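Local coordinates for protein RNA-dependent RNA Polymerase (Bombyx mori cytoplasmic polyhedrosis virus, PDB 6TZ0) that synthesises viral RNA as an RNA-dependent RNA polymerase, transcribing a double-stranded RNA genome into plus strands and probably also copying plus strands into minus strands, at residues Ile474-Arg479 with Thr618-Glu623; Leu345-Glu350 with Arg484-Ile489; Asn888-Asp893 with Val1201-Leu1206; Ser879-Met884 with Leu1019-Phe1024. All coordinates share one frame; numbering follows the deposited sequence.

Contact 1 (Ile474-Arg479 with Thr618-Glu623); sequences IKLVER and TSTSYE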
loop_
_atom_site.group_PDB
_atom_site.type_symbol
_atom_site.label_atom_id
_atom_site.label_comp_id
_atom_site.label_asym_id
_atom_site.label_seq_id
_atom_site.Cartn_x
_atom_site.Cartn_y
_atom_site.Cartn_z
ATOM N N ILE A 474 -11.317 -10.351 -1.663
ATOM C CA ILE A 474 -10.226 -9.387 -1.598
ATOM C C ILE A 474 -9.535 -9.362 -2.954
ATOM O O ILE A 474 -9.066 -10.396 -3.440
ATOM C CB ILE A 474 -9.240 -9.729 -0.472
ATOM C CG1 ILE A 474 -9.932 -9.622 0.886
ATOM C CG2 ILE A 474 -8.034 -8.818 -0.529
ATOM C CD1 ILE A 474 -9.120 -10.155 2.029
ATOM N N LYS A 475 -9.469 -8.184 -3.564
ATOM C CA LYS A 475 -8.992 -8.067 -4.930
ATOM C C LYS A 475 -7.469 -8.087 -4.981
ATOM O O LYS A 475 -6.782 -7.818 -3.997
ATOM C CB LYS A 475 -9.516 -6.784 -5.569
ATOM C CG LYS A 475 -11.026 -6.690 -5.584
ATOM C CD LYS A 475 -11.645 -7.797 -6.406
ATOM C CE LYS A 475 -11.408 -7.573 -7.885
ATOM N NZ LYS A 475 -12.077 -8.612 -8.714
ATOM N N LEU A 476 -6.947 -8.411 -6.157
ATOM C CA LEU A 476 -5.517 -8.494 -6.402
ATOM C C LEU A 476 -5.158 -7.565 -7.552
ATOM O O LEU A 476 -5.842 -7.543 -8.579
ATOM C CB LEU A 476 -5.114 -9.939 -6.722
ATOM C CG LEU A 476 -3.652 -10.377 -6.768
ATOM C CD1 LEU A 476 -3.569 -11.816 -6.326
ATOM C CD2 LEU A 476 -3.052 -10.249 -8.159
ATOM N N VAL A 477 -4.088 -6.799 -7.383
ATOM C CA VAL A 477 -3.596 -5.912 -8.431
ATOM C C VAL A 477 -2.071 -5.938 -8.404
ATOM O O VAL A 477 -1.452 -5.969 -7.338
ATOM C CB VAL A 477 -4.193 -4.488 -8.288
ATOM C CG1 VAL A 477 -3.886 -3.870 -6.930
ATOM C CG2 VAL A 477 -3.735 -3.572 -9.416
ATOM N N GLU A 478 -1.464 -5.995 -9.582
ATOM C CA GLU A 478 -0.040 -6.254 -9.678
ATOM C C GLU A 478 0.756 -4.948 -9.665
ATOM O O GLU A 478 0.203 -3.851 -9.586
ATOM C CB GLU A 478 0.229 -7.116 -10.910
ATOM C CG GLU A 478 -0.330 -6.564 -12.206
ATOM C CD GLU A 478 0.645 -5.652 -12.890
ATOM O OE1 GLU A 478 1.832 -5.738 -12.538
ATOM O OE2 GLU A 478 0.235 -4.856 -13.763
ATOM N N ARG A 479 2.080 -5.071 -9.744
ATOM C CA ARG A 479 2.982 -3.938 -9.595
ATOM C C ARG A 479 4.176 -4.139 -10.526
ATOM O O ARG A 479 4.432 -5.241 -11.007
ATOM C CB ARG A 479 3.417 -3.797 -8.120
ATOM C CG ARG A 479 4.154 -2.522 -7.744
ATOM C CD ARG A 479 4.486 -2.443 -6.270
ATOM N NE ARG A 479 5.337 -1.290 -5.989
ATOM C CZ ARG A 479 4.884 -0.059 -5.779
ATOM N NH1 ARG A 479 3.582 0.189 -5.816
ATOM N NH2 ARG A 479 5.733 0.928 -5.534
ATOM N N THR A 618 -7.330 -13.857 4.669
ATOM C CA THR A 618 -6.306 -13.131 3.936
ATOM C C THR A 618 -6.420 -13.301 2.426
ATOM O O THR A 618 -6.126 -12.353 1.688
ATOM C CB THR A 618 -4.921 -13.596 4.415
ATOM O OG1 THR A 618 -4.844 -13.461 5.839
ATOM C CG2 THR A 618 -3.805 -12.772 3.815
ATOM N N SER A 619 -6.949 -14.445 1.976
ATOM C CA SER A 619 -6.759 -14.960 0.620
ATOM C C SER A 619 -7.296 -14.028 -0.455
ATOM O O SER A 619 -8.499 -13.767 -0.528
ATOM C CB SER A 619 -7.433 -16.320 0.495
ATOM O OG SER A 619 -6.836 -17.257 1.359
ATOM N N THR A 620 -6.391 -13.530 -1.285
ATOM C CA THR A 620 -6.755 -12.663 -2.386
ATOM C C THR A 620 -7.296 -13.476 -3.549
ATOM O O THR A 620 -6.863 -14.600 -3.808
ATOM C CB THR A 620 -5.551 -11.850 -2.847
ATOM O OG1 THR A 620 -4.516 -12.744 -3.261
ATOM C CG2 THR A 620 -5.038 -10.998 -1.720
ATOM N N SER A 621 -8.252 -12.889 -4.254
ATOM C CA SER A 621 -8.875 -13.512 -5.410
ATOM C C SER A 621 -8.523 -12.697 -6.643
ATOM O O SER A 621 -8.764 -11.488 -6.679
ATOM C CB SER A 621 -10.388 -13.603 -5.228
ATOM O OG SER A 621 -10.993 -14.176 -6.366
ATOM N N TYR A 622 -7.946 -13.351 -7.642
ATOM C CA TYR A 622 -7.624 -12.714 -8.909
ATOM C C TYR A 622 -8.534 -13.257 -10.000
ATOM O O TYR A 622 -8.778 -14.465 -10.067
ATOM C CB TYR A 622 -6.158 -12.924 -9.287
ATOM C CG TYR A 622 -5.840 -12.347 -10.638
ATOM C CD1 TYR A 622 -5.837 -10.974 -10.844
ATOM C CD2 TYR A 622 -5.549 -13.173 -11.713
ATOM C CE1 TYR A 622 -5.560 -10.442 -12.082
ATOM C CE2 TYR A 622 -5.268 -12.652 -12.950
ATOM C CZ TYR A 622 -5.287 -11.287 -13.134
ATOM O OH TYR A 622 -4.995 -10.763 -14.370
ATOM N N GLU A 623 -9.035 -12.361 -10.845
ATOM C CA GLU A 623 -9.904 -12.730 -11.956
ATOM C C GLU A 623 -9.063 -12.835 -13.220
ATOM O O GLU A 623 -8.638 -11.818 -13.776
ATOM C CB GLU A 623 -11.020 -11.708 -12.130
ATOM C CG GLU A 623 -11.967 -12.036 -13.259
ATOM C CD GLU A 623 -13.082 -11.025 -13.391
ATOM O OE1 GLU A 623 -13.092 -10.045 -12.617
ATOM O OE2 GLU A 623 -13.954 -11.212 -14.266
#

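Contact 2 (Leu345-Glu350 with Arg484-Ile489); sequences LATLTE and RRQRAI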
loop_
_atom_site.group_PDB
_atom_site.type_symbol
_atom_site.label_atom_id
_atom_site.label_comp_id
_atom_site.label_asym_id
_atom_site.label_seq_id
_atom_site.Cartn_x
_atom_site.Cartn_y
_atom_site.Cartn_z
ATOM N N LEU A 345 10.318 -5.151 -14.381
ATOM C CA LEU A 345 10.151 -6.569 -14.649
ATOM C C LEU A 345 8.664 -6.902 -14.590
ATOM O O LEU A 345 8.025 -6.699 -13.554
ATOM C CB LEU A 345 10.946 -7.379 -13.624
ATOM C CG LEU A 345 12.465 -7.577 -13.752
ATOM C CD1 LEU A 345 13.295 -6.315 -13.597
ATOM C CD2 LEU A 345 12.904 -8.552 -12.693
ATOM N N ALA A 346 8.109 -7.397 -15.695
ATOM C CA ALA A 346 6.670 -7.604 -15.770
ATOM C C ALA A 346 6.319 -8.708 -16.748
ATOM O O ALA A 346 6.814 -8.718 -17.875
ATOM C CB ALA A 346 5.948 -6.337 -16.211
ATOM N N THR A 347 5.435 -9.599 -16.313
ATOM C CA THR A 347 4.762 -10.568 -17.174
ATOM C C THR A 347 3.330 -10.735 -16.690
ATOM O O THR A 347 2.784 -9.879 -15.986
ATOM C CB THR A 347 5.478 -11.924 -17.221
ATOM O OG1 THR A 347 5.840 -12.335 -15.898
ATOM C CG2 THR A 347 6.657 -11.896 -18.169
ATOM N N LEU A 348 2.701 -11.829 -17.123
ATOM C CA LEU A 348 1.379 -12.208 -16.644
ATOM C C LEU A 348 1.422 -12.486 -15.151
ATOM O O LEU A 348 2.308 -13.191 -14.666
ATOM C CB LEU A 348 0.885 -13.458 -17.374
ATOM C CG LEU A 348 0.620 -13.444 -18.878
ATOM C CD1 LEU A 348 0.279 -14.849 -19.332
ATOM C CD2 LEU A 348 -0.480 -12.479 -19.252
ATOM N N THR A 349 0.446 -11.943 -14.424
ATOM C CA THR A 349 0.411 -12.114 -12.979
ATOM C C THR A 349 0.030 -13.523 -12.549
ATOM O O THR A 349 0.271 -13.884 -11.392
ATOM C CB THR A 349 -0.548 -11.103 -12.369
ATOM O OG1 THR A 349 -0.680 -11.351 -10.965
ATOM C CG2 THR A 349 -1.865 -11.196 -13.030
ATOM N N GLU A 350 -0.531 -14.334 -13.450
ATOM C CA GLU A 350 -0.732 -15.744 -13.141
ATOM C C GLU A 350 0.596 -16.480 -13.020
ATOM O O GLU A 350 0.673 -17.512 -12.348
ATOM C CB GLU A 350 -1.588 -16.414 -14.212
ATOM C CG GLU A 350 -2.997 -15.878 -14.386
ATOM C CD GLU A 350 -3.081 -14.765 -15.417
ATOM O OE1 GLU A 350 -2.036 -14.400 -15.988
ATOM O OE2 GLU A 350 -4.195 -14.273 -15.679
ATOM N N ARG A 484 13.424 -6.456 -9.360
ATOM C CA ARG A 484 12.569 -7.058 -8.347
ATOM C C ARG A 484 11.415 -7.754 -9.057
ATOM O O ARG A 484 11.078 -7.419 -10.193
ATOM C CB ARG A 484 12.075 -5.987 -7.356
ATOM C CG ARG A 484 11.479 -6.464 -6.025
ATOM C CD ARG A 484 9.959 -6.471 -6.050
ATOM N NE ARG A 484 9.382 -6.767 -4.742
ATOM C CZ ARG A 484 9.144 -7.992 -4.286
ATOM N NH1 ARG A 484 9.432 -9.050 -5.031
ATOM N NH2 ARG A 484 8.615 -8.159 -3.083
ATOM N N ARG A 485 10.797 -8.710 -8.365
ATOM C CA ARG A 485 9.679 -9.478 -8.903
ATOM C C ARG A 485 8.415 -8.616 -9.007
ATOM O O ARG A 485 8.423 -7.405 -8.779
ATOM C CB ARG A 485 9.424 -10.703 -8.035
ATOM C CG ARG A 485 10.545 -11.718 -8.060
ATOM C CD ARG A 485 10.258 -12.862 -7.103
ATOM N NE ARG A 485 10.218 -12.387 -5.723
ATOM C CZ ARG A 485 9.896 -13.135 -4.674
ATOM N NH1 ARG A 485 9.594 -14.417 -4.833
ATOM N NH2 ARG A 485 9.888 -12.598 -3.461
ATOM N N GLN A 486 7.298 -9.252 -9.365
ATOM C CA GLN A 486 6.144 -8.473 -9.796
ATOM C C GLN A 486 5.317 -7.933 -8.626
ATOM O O GLN A 486 4.719 -6.862 -8.764
ATOM C CB GLN A 486 5.281 -9.299 -10.751
ATOM C CG GLN A 486 4.286 -8.465 -11.546
ATOM C CD GLN A 486 3.494 -9.263 -12.547
ATOM O OE1 GLN A 486 3.622 -10.477 -12.634
ATOM N NE2 GLN A 486 2.673 -8.577 -13.324
ATOM N N ARG A 487 5.289 -8.629 -7.480
ATOM C CA ARG A 487 4.787 -8.101 -6.198
ATOM C C ARG A 487 3.303 -7.704 -6.279
ATOM O O ARG A 487 2.935 -6.530 -6.357
ATOM C CB ARG A 487 5.676 -6.943 -5.719
ATOM C CG ARG A 487 5.392 -6.379 -4.332
ATOM C CD ARG A 487 6.386 -5.286 -3.993
ATOM N NE ARG A 487 6.040 -4.583 -2.762
ATOM C CZ ARG A 487 6.375 -4.992 -1.545
ATOM N NH1 ARG A 487 6.022 -4.281 -0.484
ATOM N NH2 ARG A 487 7.058 -6.116 -1.385
ATOM N N ALA A 488 2.462 -8.731 -6.365
ATOM C CA ALA A 488 1.015 -8.533 -6.351
ATOM C C ALA A 488 0.541 -7.946 -5.023
ATOM O O ALA A 488 0.726 -8.548 -3.962
ATOM C CB ALA A 488 0.310 -9.862 -6.609
ATOM N N ILE A 489 -0.094 -6.776 -5.086
ATOM C CA ILE A 489 -0.579 -6.071 -3.904
ATOM C C ILE A 489 -2.101 -6.197 -3.844
ATOM O O ILE A 489 -2.773 -6.273 -4.878
ATOM C CB ILE A 489 -0.099 -4.598 -3.904
ATOM C CG1 ILE A 489 -0.278 -3.956 -2.535
ATOM C CG2 ILE A 489 -0.755 -3.752 -4.980
ATOM C CD1 ILE A 489 0.612 -4.563 -1.516
#

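Contact 3 (Asn888-Asp893 with Val1201-Leu1206); sequences NSMVLD and VLHPGL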
loop_
_atom_site.group_PDB
_atom_site.type_symbol
_atom_site.label_atom_id
_atom_site.label_comp_id
_atom_site.label_asym_id
_atom_site.label_seq_id
_atom_site.Cartn_x
_atom_site.Cartn_y
_atom_site.Cartn_z
ATOM N N ASN A 888 23.299 51.845 -18.399
ATOM C CA ASN A 888 22.055 52.191 -17.694
ATOM C C ASN A 888 20.829 52.021 -18.588
ATOM O O ASN A 888 20.008 52.928 -18.723
ATOM C CB ASN A 888 22.123 53.615 -17.123
ATOM C CG ASN A 888 21.217 53.828 -15.915
ATOM O OD1 ASN A 888 21.329 54.843 -15.232
ATOM N ND2 ASN A 888 20.345 52.869 -15.629
ATOM N N SER A 889 20.708 50.857 -19.212
ATOM C CA SER A 889 19.574 50.542 -20.063
ATOM C C SER A 889 18.921 49.256 -19.584
ATOM O O SER A 889 19.467 48.542 -18.742
ATOM C CB SER A 889 19.995 50.404 -21.530
ATOM O OG SER A 889 20.862 49.301 -21.720
ATOM N N MET A 890 17.734 48.977 -20.113
ATOM C CA MET A 890 17.035 47.725 -19.862
ATOM C C MET A 890 16.536 47.072 -21.144
ATOM O O MET A 890 15.513 46.382 -21.120
ATOM C CB MET A 890 15.867 47.949 -18.902
ATOM C CG MET A 890 16.267 48.280 -17.475
ATOM S SD MET A 890 14.832 48.486 -16.405
ATOM C CE MET A 890 15.613 48.912 -14.855
ATOM N N VAL A 891 17.212 47.349 -22.247
ATOM C CA VAL A 891 16.756 46.839 -23.515
ATOM C C VAL A 891 17.243 45.440 -23.799
ATOM O O VAL A 891 18.441 45.176 -23.902
ATOM C CB VAL A 891 17.184 47.767 -24.666
ATOM C CG1 VAL A 891 16.859 47.136 -26.011
ATOM C CG2 VAL A 891 16.509 49.123 -24.524
ATOM N N LEU A 892 16.288 44.518 -23.866
ATOM C CA LEU A 892 16.607 43.153 -24.234
ATOM C C LEU A 892 16.959 43.263 -25.703
ATOM O O LEU A 892 16.312 43.998 -26.449
ATOM C CB LEU A 892 15.405 42.230 -24.057
ATOM C CG LEU A 892 14.956 41.960 -22.624
ATOM C CD1 LEU A 892 14.344 43.214 -22.020
ATOM C CD2 LEU A 892 13.983 40.794 -22.565
ATOM N N ASP A 893 17.987 42.552 -26.136
ATOM C CA ASP A 893 18.353 42.636 -27.533
ATOM C C ASP A 893 17.421 41.650 -28.182
ATOM O O ASP A 893 17.737 40.470 -28.267
ATOM C CB ASP A 893 19.802 42.197 -27.727
ATOM C CG ASP A 893 20.235 42.243 -29.178
ATOM O OD1 ASP A 893 19.554 42.910 -29.982
ATOM O OD2 ASP A 893 21.259 41.612 -29.516
ATOM N N VAL A 1201 28.335 43.580 -8.656
ATOM C CA VAL A 1201 27.929 44.876 -9.180
ATOM C C VAL A 1201 26.433 44.831 -9.460
ATOM O O VAL A 1201 25.894 43.789 -9.844
ATOM C CB VAL A 1201 28.734 45.268 -10.439
ATOM C CG1 VAL A 1201 30.179 45.502 -10.073
ATOM C CG2 VAL A 1201 28.667 44.180 -11.485
ATOM N N LEU A 1202 25.761 45.954 -9.231
ATOM C CA LEU A 1202 24.318 46.040 -9.371
ATOM C C LEU A 1202 23.956 47.128 -10.368
ATOM O O LEU A 1202 24.775 47.977 -10.724
ATOM C CB LEU A 1202 23.640 46.325 -8.028
ATOM C CG LEU A 1202 23.782 45.244 -6.957
ATOM C CD1 LEU A 1202 23.137 45.670 -5.664
ATOM C CD2 LEU A 1202 23.185 43.942 -7.425
ATOM N N HIS A 1203 22.715 47.084 -10.818
ATOM C CA HIS A 1203 22.111 48.010 -11.761
ATOM C C HIS A 1203 21.361 49.097 -10.998
ATOM O O HIS A 1203 20.756 48.812 -9.961
ATOM C CB HIS A 1203 21.172 47.251 -12.695
ATOM C CG HIS A 1203 20.639 48.056 -13.840
ATOM N ND1 HIS A 1203 19.383 48.614 -13.833
ATOM C CD2 HIS A 1203 21.192 48.401 -15.026
ATOM C CE1 HIS A 1203 19.181 49.263 -14.965
ATOM N NE2 HIS A 1203 20.266 49.150 -15.706
ATOM N N PRO A 1204 21.436 50.353 -11.453
ATOM C CA PRO A 1204 20.728 51.432 -10.743
ATOM C C PRO A 1204 19.218 51.285 -10.765
ATOM O O PRO A 1204 18.542 51.761 -9.846
ATOM C CB PRO A 1204 21.187 52.692 -11.488
ATOM C CG PRO A 1204 22.488 52.320 -12.081
ATOM C CD PRO A 1204 22.363 50.882 -12.464
ATOM N N GLY A 1205 18.674 50.627 -11.787
ATOM C CA GLY A 1205 17.273 50.264 -11.773
ATOM C C GLY A 1205 16.930 49.233 -10.721
ATOM O O GLY A 1205 15.827 49.254 -10.175
ATOM N N LEU A 1206 17.867 48.335 -10.404
ATOM C CA LEU A 1206 17.640 47.386 -9.317
ATOM C C LEU A 1206 17.585 48.101 -7.974
ATOM O O LEU A 1206 16.723 47.799 -7.141
ATOM C CB LEU A 1206 18.731 46.312 -9.323
ATOM C CG LEU A 1206 18.629 45.032 -8.484
ATOM C CD1 LEU A 1206 19.369 43.941 -9.211
ATOM C CD2 LEU A 1206 19.205 45.166 -7.081
#

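Contact 4 (Ser879-Met884 with Leu1019-Phe1024); sequences SNIREM and LHLYEF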
loop_
_atom_site.group_PDB
_atom_site.type_symbol
_atom_site.label_atom_id
_atom_site.label_comp_id
_atom_site.label_asym_id
_atom_site.label_seq_id
_atom_site.Cartn_x
_atom_site.Cartn_y
_atom_site.Cartn_z
ATOM N N SER A 879 21.667 38.936 -23.429
ATOM C CA SER A 879 21.625 40.333 -23.846
ATOM C C SER A 879 22.793 41.177 -23.313
ATOM O O SER A 879 22.679 42.409 -23.350
ATOM C CB SER A 879 20.301 40.965 -23.412
ATOM O OG SER A 879 19.207 40.322 -24.035
ATOM N N ASN A 880 23.878 40.546 -22.844
ATOM C CA ASN A 880 25.099 41.189 -22.340
ATOM C C ASN A 880 24.779 42.125 -21.170
ATOM O O ASN A 880 24.826 43.351 -21.264
ATOM C CB ASN A 880 25.872 41.911 -23.449
ATOM C CG ASN A 880 27.314 42.185 -23.064
ATOM O OD1 ASN A 880 27.749 41.863 -21.959
ATOM N ND2 ASN A 880 28.069 42.769 -23.984
ATOM N N ILE A 881 24.418 41.471 -20.068
ATOM C CA ILE A 881 23.906 42.129 -18.871
ATOM C C ILE A 881 24.950 43.052 -18.234
ATOM O O ILE A 881 24.605 44.070 -17.628
ATOM C CB ILE A 881 23.401 41.032 -17.916
ATOM C CG1 ILE A 881 22.762 41.573 -16.648
ATOM C CG2 ILE A 881 24.482 40.007 -17.645
ATOM C CD1 ILE A 881 22.007 40.501 -15.950
ATOM N N ARG A 882 26.239 42.737 -18.395
ATOM C CA ARG A 882 27.295 43.633 -17.930
ATOM C C ARG A 882 27.305 44.927 -18.738
ATOM O O ARG A 882 27.398 46.030 -18.174
ATOM C CB ARG A 882 28.639 42.902 -18.023
ATOM C CG ARG A 882 29.856 43.559 -17.377
ATOM C CD ARG A 882 30.649 44.406 -18.372
ATOM N NE ARG A 882 31.019 43.656 -19.568
ATOM C CZ ARG A 882 31.344 44.218 -20.728
ATOM N NH1 ARG A 882 31.335 45.539 -20.851
ATOM N NH2 ARG A 882 31.667 43.463 -21.767
ATOM N N GLU A 883 27.210 44.809 -20.065
ATOM C CA GLU A 883 27.084 45.993 -20.906
ATOM C C GLU A 883 25.773 46.713 -20.635
ATOM O O GLU A 883 25.722 47.947 -20.634
ATOM C CB GLU A 883 27.192 45.615 -22.379
ATOM C CG GLU A 883 27.164 46.798 -23.319
ATOM C CD GLU A 883 27.304 46.400 -24.767
ATOM O OE1 GLU A 883 27.426 45.190 -25.039
ATOM O OE2 GLU A 883 27.289 47.301 -25.631
ATOM N N MET A 884 24.720 45.957 -20.337
ATOM C CA MET A 884 23.420 46.560 -20.090
ATOM C C MET A 884 23.379 47.300 -18.754
ATOM O O MET A 884 22.579 48.226 -18.588
ATOM C CB MET A 884 22.358 45.467 -20.209
ATOM C CG MET A 884 20.920 45.872 -20.014
ATOM S SD MET A 884 19.825 44.614 -20.678
ATOM C CE MET A 884 20.287 43.198 -19.706
ATOM N N LEU A 1019 15.341 42.893 -11.041
ATOM C CA LEU A 1019 16.142 42.172 -10.063
ATOM C C LEU A 1019 17.070 41.147 -10.695
ATOM O O LEU A 1019 17.956 40.640 -10.005
ATOM C CB LEU A 1019 15.238 41.470 -9.052
ATOM C CG LEU A 1019 14.427 42.359 -8.112
ATOM C CD1 LEU A 1019 13.538 41.523 -7.219
ATOM C CD2 LEU A 1019 15.345 43.239 -7.284
ATOM N N HIS A 1020 16.894 40.817 -11.973
ATOM C CA HIS A 1020 17.844 39.927 -12.622
ATOM C C HIS A 1020 19.141 40.624 -13.000
ATOM O O HIS A 1020 20.110 39.941 -13.337
ATOM C CB HIS A 1020 17.248 39.299 -13.885
ATOM C CG HIS A 1020 16.047 38.444 -13.632
ATOM N ND1 HIS A 1020 14.762 38.905 -13.803
ATOM C CD2 HIS A 1020 15.932 37.171 -13.189
ATOM C CE1 HIS A 1020 13.907 37.947 -13.500
ATOM N NE2 HIS A 1020 14.591 36.883 -13.121
ATOM N N LEU A 1021 19.196 41.952 -12.928
ATOM C CA LEU A 1021 20.329 42.701 -13.469
ATOM C C LEU A 1021 21.419 42.844 -12.407
ATOM O O LEU A 1021 21.572 43.870 -11.747
ATOM C CB LEU A 1021 19.863 44.054 -13.985
ATOM C CG LEU A 1021 18.774 43.960 -15.051
ATOM C CD1 LEU A 1021 18.367 45.324 -15.556
ATOM C CD2 LEU A 1021 19.233 43.096 -16.180
ATOM N N TYR A 1022 22.189 41.772 -12.254
ATOM C CA TYR A 1022 23.305 41.742 -11.325
ATOM C C TYR A 1022 24.398 40.850 -11.886
ATOM O O TYR A 1022 24.121 39.844 -12.539
ATOM C CB TYR A 1022 22.865 41.267 -9.932
ATOM C CG TYR A 1022 22.303 39.868 -9.847
ATOM C CD1 TYR A 1022 20.955 39.631 -10.033
ATOM C CD2 TYR A 1022 23.114 38.793 -9.529
ATOM C CE1 TYR A 1022 20.436 38.360 -9.945
ATOM C CE2 TYR A 1022 22.609 37.523 -9.443
ATOM C CZ TYR A 1022 21.273 37.313 -9.644
ATOM O OH TYR A 1022 20.780 36.039 -9.548
ATOM N N GLU A 1023 25.648 41.223 -11.625
ATOM C CA GLU A 1023 26.790 40.462 -12.106
ATOM C C GLU A 1023 27.867 40.361 -11.039
ATOM O O GLU A 1023 27.797 40.987 -9.982
ATOM C CB GLU A 1023 27.370 41.053 -13.394
ATOM C CG GLU A 1023 26.659 40.553 -14.622
ATOM C CD GLU A 1023 26.927 39.073 -14.847
ATOM O OE1 GLU A 1023 28.060 38.626 -14.561
ATOM O OE2 GLU A 1023 26.010 38.348 -15.278
ATOM N N PHE A 1024 28.876 39.552 -11.348
ATOM C CA PHE A 1024 29.906 39.154 -10.401
ATOM C C PHE A 1024 31.252 39.217 -11.095
ATOM O O PHE A 1024 31.469 38.524 -12.091
ATOM C CB PHE A 1024 29.645 37.741 -9.872
ATOM C CG PHE A 1024 28.465 37.649 -8.966
ATOM C CD1 PHE A 1024 28.592 37.911 -7.616
ATOM C CD2 PHE A 1024 27.216 37.342 -9.472
ATOM C CE1 PHE A 1024 27.499 37.837 -6.783
ATOM C CE2 PHE A 1024 26.122 37.274 -8.645
ATOM C CZ PHE A 1024 26.262 37.521 -7.301
#

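Contact 1 (Ile474-Arg479 with Thr618-Glu623)
Ile474 and Ser621 are joined backbone to backbone. Ser621 N donates to Ile474 O at 2.7 Å, and the N-H...O angle of 178° makes the bond straight. Ser621 OG hydrogen-bonds Gln629 of strand 628-631. The directions of the two short strand segments differ by 59°, and only one hydrogen bond joins them. Side chains carry much of the remaining contact. The tight part lies around Thr620. The Ile474 methyl CG2 meets Thr620 CG2 at 3.9 Å, while CD1 of Ile474 reaches toward Thr618 O. Leu476 points at the other strand. Its CG is anti to the backbone N (chi1 -169°), and beyond it the two methyls part. CD1 lies 3.3 Å from Thr620 OG1, and CD2 lies 3.9 Å from Tyr622 CD1, coming obliquely to the ring. Thr349 and Leu353 of helix 349-356 also pack on Leu476. The other side is loose. Lys475 NZ and Glu623 OE1 are 4.3 Å apart, too far for a salt bridge, and Glu623 is exposed. Strands 474-477 and 620-624 form the parallel central pair of a mixed four-stranded sheet in the polymerase domain, consistent with the fingers of a viral RNA polymerase.

Contact 2 (Leu345-Glu350 with Arg484-Ile489)
Gln486 and Thr347 make the hydrogen bond of this contact. Gln486 NE2 donates a hydrogen bond to the backbone O of Thr347 at 3.0 Å. The N-H...O angle is only 128°, so the bond is weak. Gln486 CG is anti to the backbone N (chi1 -164°), and the chain continues extended, which carries the amide across to the other segment. NE2 also bonds Glu478 OE1, so the amide nitrogen is shared between two acceptors. Thr347 OG1 turns to another partner, the backbone O of Asp102. The loop holding Gln486 links strands 474-477 and 489-491, and it contains Arg485, a UTP-binding residue. This fits the arginine-bearing motif F loop of the fingers in viral RNA polymerases. The side chain of Arg484 is about 7 Å from that of the magnesium-binding Asp680. The remaining contacts are packing without further hydrogen bonds between the segments. Leu345 points toward the loop and lies against the carbonyl of Arg484, with Leu345 CD2 3.3 Å from Arg484 O. The same leucine packs on Ile243 and Leu247 of helix 242-248. At the start of helix 349-356, Thr349 CA lies 3.6 Å from Gln486 OE1, and Thr349 CB lies 4.2 Å from Gln486 NE2.

Contact 3 (Asn888-Asp893 with Val1201-Leu1206)
His1203 meets Asn888, Ser889 and Met890 with the outer end of its imidazole. Its CG is anti to the backbone N (chi1 -172°), which carries the ring toward the loop 888-893. NE2 donates to Ser889 O at 3.2 Å. The angle at the hydrogen is 124°, so this bond is weak, and the carbonyl approaches the ring obliquely. The Asn888 side chain crosses the histidine at about a right angle, with amide and ring planes 84° apart. Asn888 ND2 sits 3.7 Å from His1203 NE2 and 4.2 Å from Pro1204 CG. Met890 comes in obliquely with an extended chain. Its terminal methyl CE lies 3.6 Å from His1203 CE1 and 3.8 Å from Gly1205 CA, so it bridges the ring and the first turn of the helix. Pro1204 covers one face of the imidazole with CD, 3.6 Å above the plane and offset toward the rim. His1203 is the N-cap residue between strand 1196-1202 and helix 1204-1211. It also packs on Ile885 of helix 881-886 and on Leu1021, while Met890 touches Ala1018. The contact thus ties the loop between helices 881-886 and 894-899 to this strand-helix junction, at the surface of the C-terminal region.

Contact 4 (Ser879-Met884 with Leu1019-Phe1024)
Ile881, in the first turn of helix 881-886, faces Leu1021, the centre of an inverse gamma turn closed by Tyr1022 N to His1020 O at 3.0 Å. Ile881 points at the turn. Its CG1 is anti to the backbone N (chi1 -177°), and beyond it CD1 lies 3.3 Å from His1020 O and 3.8 Å from Leu1021 CD2. Met884 crosses the leucine at about a right angle. Its chain bends at chi3 (60°), which sets CE 3.7 Å from Leu1021 CD2. The other Ile881 branch, CG2, packs against the carboxylate of Glu1023, 3.3 Å from OE2. Glu1023 OE1 accepts a weak hydrogen bond from Phe1024 N, at 3.4 Å. Arg873 stands nearby, with a long, weak ion pair to Glu1023 and a weak hydrogen bond to His1020 O. Leu1021 and Met884 both pack on Tyr876 of helix 873-878. The contact sets helix 881-886 against the start of strand 1022-1027, which runs antiparallel to strand 1196-1202 in a mixed sheet.

The contacts form two pairs on opposite sides of the chain's centre. Contacts 1 and 2 touch, with centres 12 Å apart. Their segments alternate along the chain, and Val477 O probably bonds Ile489 N between neighbouring strands of one sheet. Contact 2 holds the UTP-binding Arg485, and contact 1 lies near Asp552, which also binds UTP. Contacts 3 and 4 come later in the chain, in the C-terminal region of the polymerase. Their centres are 6 Å apart, their segments also alternate, and they share the sheet of strands 1022-1027 and 1196-1202. Centres of contacts 1 and 3 are about 64 Å apart. The first pair lies by the UTP-binding residues, the second far from the nucleotide- and magnesium-binding residues.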